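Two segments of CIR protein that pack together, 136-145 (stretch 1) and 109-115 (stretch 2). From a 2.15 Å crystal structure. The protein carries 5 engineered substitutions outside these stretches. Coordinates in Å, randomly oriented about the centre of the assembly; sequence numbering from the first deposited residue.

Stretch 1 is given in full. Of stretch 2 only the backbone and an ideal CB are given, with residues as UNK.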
# COMPACT_ATOMS: atom_id res chain seq x y z
N TYR A 136 -11.58 10.75 9.89
CA TYR A 136 -10.38 10.06 9.46
C TYR A 136 -10.06 8.88 10.34
O TYR A 136 -9.67 7.83 9.85
CB TYR A 136 -9.18 11.02 9.40
CG TYR A 136 -8.03 10.39 8.63
CD1 TYR A 136 -8.12 10.19 7.26
CD2 TYR A 136 -6.90 9.91 9.28
CE1 TYR A 136 -7.09 9.58 6.55
CE2 TYR A 136 -5.85 9.33 8.58
CZ TYR A 136 -5.96 9.15 7.22
OH TYR A 136 -4.96 8.55 6.50
N LYS A 137 -10.25 9.05 11.66
CA LYS A 137 -10.03 7.96 12.60
C LYS A 137 -10.97 6.77 12.29
O LYS A 137 -10.53 5.63 12.33
CB LYS A 137 -10.20 8.46 14.06
CG LYS A 137 -9.89 7.39 15.12
CD LYS A 137 -8.48 6.77 14.97
CE LYS A 137 -8.31 5.55 15.87
NZ LYS A 137 -7.04 4.82 15.59
N GLY A 138 -12.19 7.06 11.86
CA GLY A 138 -13.16 6.04 11.47
C GLY A 138 -12.70 5.29 10.25
O GLY A 138 -12.86 4.07 10.18
N ILE A 139 -12.12 6.00 9.27
CA ILE A 139 -11.55 5.41 8.06
C ILE A 139 -10.40 4.47 8.45
O ILE A 139 -10.37 3.33 8.01
CB ILE A 139 -11.08 6.52 7.07
CG1 ILE A 139 -12.28 7.25 6.45
CG2 ILE A 139 -10.16 5.96 5.99
CD1 ILE A 139 -11.90 8.47 5.54
N VAL A 140 -9.45 4.96 9.27
CA VAL A 140 -8.32 4.17 9.73
C VAL A 140 -8.77 2.91 10.47
O VAL A 140 -8.27 1.81 10.19
CB VAL A 140 -7.37 5.02 10.60
CG1 VAL A 140 -6.33 4.14 11.30
CG2 VAL A 140 -6.70 6.08 9.77
N ASP A 141 -9.73 3.07 11.40
CA ASP A 141 -10.26 1.95 12.16
C ASP A 141 -10.92 0.90 11.26
O ASP A 141 -10.77 -0.29 11.53
CB ASP A 141 -11.27 2.43 13.21
CG ASP A 141 -10.64 2.95 14.47
OD1 ASP A 141 -9.47 2.56 14.76
OD2 ASP A 141 -11.31 3.77 15.17
N LYS A 142 -11.66 1.34 10.22
CA LYS A 142 -12.31 0.43 9.30
C LYS A 142 -11.26 -0.33 8.51
O LYS A 142 -11.41 -1.52 8.35
CB LYS A 142 -13.22 1.19 8.32
CG LYS A 142 -14.61 0.55 8.15
CD LYS A 142 -14.69 -0.94 7.80
CE LYS A 142 -15.99 -1.49 8.36
NZ LYS A 142 -16.25 -2.95 8.13
N LYS A 143 -10.19 0.35 8.06
CA LYS A 143 -9.13 -0.30 7.30
C LYS A 143 -8.39 -1.32 8.16
O LYS A 143 -8.12 -2.41 7.68
CB LYS A 143 -8.17 0.73 6.65
CG LYS A 143 -8.85 1.69 5.68
CD LYS A 143 -9.52 0.99 4.49
CE LYS A 143 -10.22 1.95 3.52
NZ LYS A 143 -10.68 1.26 2.25
N ILE A 144 -8.14 -1.00 9.46
CA ILE A 144 -7.49 -1.93 10.39
C ILE A 144 -8.39 -3.17 10.61
O ILE A 144 -7.91 -4.30 10.57
CB ILE A 144 -7.11 -1.22 11.72
CG1 ILE A 144 -5.93 -0.30 11.51
CG2 ILE A 144 -6.86 -2.21 12.87
CD1 ILE A 144 -5.71 0.67 12.68
N ASP A 145 -9.68 -2.94 10.78
CA ASP A 145 -10.65 -4.01 10.97
C ASP A 145 -10.74 -4.90 9.72
O ASP A 145 -10.82 -6.12 9.84
CB ASP A 145 -12.01 -3.45 11.36
CG ASP A 145 -12.95 -4.49 11.92
OD1 ASP A 145 -12.49 -5.33 12.74
OD2 ASP A 145 -14.15 -4.48 11.54
N UNK A 109 -1.40 -7.54 15.85
CA UNK A 109 -0.85 -6.43 16.63
C UNK A 109 -0.99 -5.08 15.91
O UNK A 109 -0.46 -4.11 16.41
CB UNK A 109 0.62 -6.70 16.94
N UNK A 110 -1.61 -5.02 14.72
CA UNK A 110 -1.78 -3.80 13.94
C UNK A 110 -2.49 -2.68 14.70
O UNK A 110 -1.98 -1.56 14.72
CB UNK A 110 -2.56 -4.12 12.66
N UNK A 111 -3.67 -2.95 15.31
CA UNK A 111 -4.41 -1.93 16.05
C UNK A 111 -3.55 -1.34 17.19
O UNK A 111 -3.44 -0.13 17.32
CB UNK A 111 -5.70 -2.52 16.61
N UNK A 112 -2.88 -2.22 17.93
CA UNK A 112 -1.98 -1.85 19.01
C UNK A 112 -0.78 -1.03 18.50
O UNK A 112 -0.46 0.00 19.09
CB UNK A 112 -1.49 -3.11 19.73
N UNK A 113 -0.13 -1.46 17.42
CA UNK A 113 0.98 -0.74 16.80
C UNK A 113 0.54 0.67 16.35
O UNK A 113 1.28 1.61 16.54
CB UNK A 113 1.52 -1.53 15.61
N UNK A 114 -0.65 0.81 15.74
CA UNK A 114 -1.13 2.11 15.28
C UNK A 114 -1.28 3.09 16.44
O UNK A 114 -0.79 4.21 16.37
CB UNK A 114 -2.47 1.95 14.55
N UNK A 115 -1.96 2.67 17.51
CA UNK A 115 -2.19 3.52 18.68
C UNK A 115 -0.89 3.82 19.43
O UNK A 115 -0.67 4.96 19.84
CB UNK A 115 -3.19 2.85 19.62

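Stretch 1 is a helix. Stretch 2 runs against it at 149°, nearly antiparallel, with the axes 10.5 Å apart at closest approach. Val 140 and Ile 144 point toward stretch 2. Lys 137 and Asp 141 reach it with their ends and form a salt bridge, NZ of Lys 137 to OD1 of Asp 141, 3.4 Å.

Position 109 has phi/psi of -107/2, and its O accepts N of position 113. Its ideal CB has nothing of stretch 1 within 5.5 Å. Most would suit. It is Thr 109, bonded through OG1 elsewhere in the structure.

Position 110 is helical and its CA-to-CB bond points toward stretch 1. The ideal CB lies 4.7 Å from CG2 of Ile 144. The neighbour is wholly aliphatic, so a leucine, isoleucine, methionine or valine would suit. It is Leu 110, with chi1 t and chi2 p. Its CD2 packs against CG1 of Ile 144 at 3.9 Å.

Position 111 lies closest in register to Ile 144, CA to CA 6.4 Å. Its CB points sideways, and the ideal CB is 3.9 Å from CG2 of Ile 144. The carboxylate of Asp 141 lies further along. A long chain with an aliphatic stem would fit, as would a small residue; a positive end would suit the acid. It is Lys 111, extended with all four chi angles t. Its CE comes within 4.4 Å of OD1 of Asp 141, but no salt bridge forms.

Positions 112 and 113 are helical, and their ideal CB atoms have nothing of stretch 1 within 5.5 Å. Stretch 1 therefore leaves both choices open. They are Asn 112 and Phe 113.

Position 114 points toward stretch 1. The ideal CB is 4.0 Å from CD1 of Ile 144 and 5.5 Å from NZ of Lys 137. Val 140 lies beyond, so a large side chain could span this surface. An aromatic ring, leucine or methionine would suit. It is Tyr 114, chi1 t. CG1 of Val 140 sits over one ring face, 3.4 Å from CZ of Tyr 114, in a CH-pi contact. CD1 of Ile 144 approaches CG of Tyr 114 obliquely at 4.0 Å.

Position 115 points sideways, with nothing of stretch 1 within 5.5 Å of its ideal CB. Small or polar residues are among those that would suit. It is Thr 115, whose OG1 makes a weak hydrogen bond to O of Lys 111, 3.4 Å.

Stretch 2 109-115: TLKNFYT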
# COMPACT_ATOMS: atom_id res chain seq x y z
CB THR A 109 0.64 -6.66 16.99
OG1 THR A 109 1.46 -6.52 15.83
CG2 THR A 109 0.89 -7.99 17.65
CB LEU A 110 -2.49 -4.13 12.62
CG LEU A 110 -2.97 -2.96 11.76
CD1 LEU A 110 -1.81 -2.18 11.22
CD2 LEU A 110 -3.82 -3.46 10.62
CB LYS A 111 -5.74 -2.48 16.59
CG LYS A 111 -6.67 -1.40 17.18
CD LYS A 111 -8.14 -1.85 17.22
CE LYS A 111 -9.05 -0.72 17.68
NZ LYS A 111 -10.47 -1.14 17.84
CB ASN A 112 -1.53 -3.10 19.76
CG ASN A 112 -0.60 -2.82 20.91
OD1 ASN A 112 0.63 -2.96 20.78
ND2 ASN A 112 -1.15 -2.37 22.04
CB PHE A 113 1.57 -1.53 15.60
CG PHE A 113 2.80 -0.89 15.00
CD1 PHE A 113 2.70 0.09 14.03
CD2 PHE A 113 4.07 -1.25 15.44
CE1 PHE A 113 3.83 0.72 13.53
CE2 PHE A 113 5.20 -0.64 14.93
CZ PHE A 113 5.07 0.36 14.00
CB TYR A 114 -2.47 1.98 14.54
CG TYR A 114 -2.69 3.08 13.51
CD1 TYR A 114 -3.21 4.31 13.87
CD2 TYR A 114 -2.38 2.88 12.17
CE1 TYR A 114 -3.41 5.32 12.94
CE2 TYR A 114 -2.59 3.87 11.23
CZ TYR A 114 -3.08 5.10 11.61
OH TYR A 114 -3.27 6.07 10.65
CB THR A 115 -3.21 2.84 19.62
OG1 THR A 115 -4.49 2.68 18.99
CG2 THR A 115 -3.35 3.53 20.96
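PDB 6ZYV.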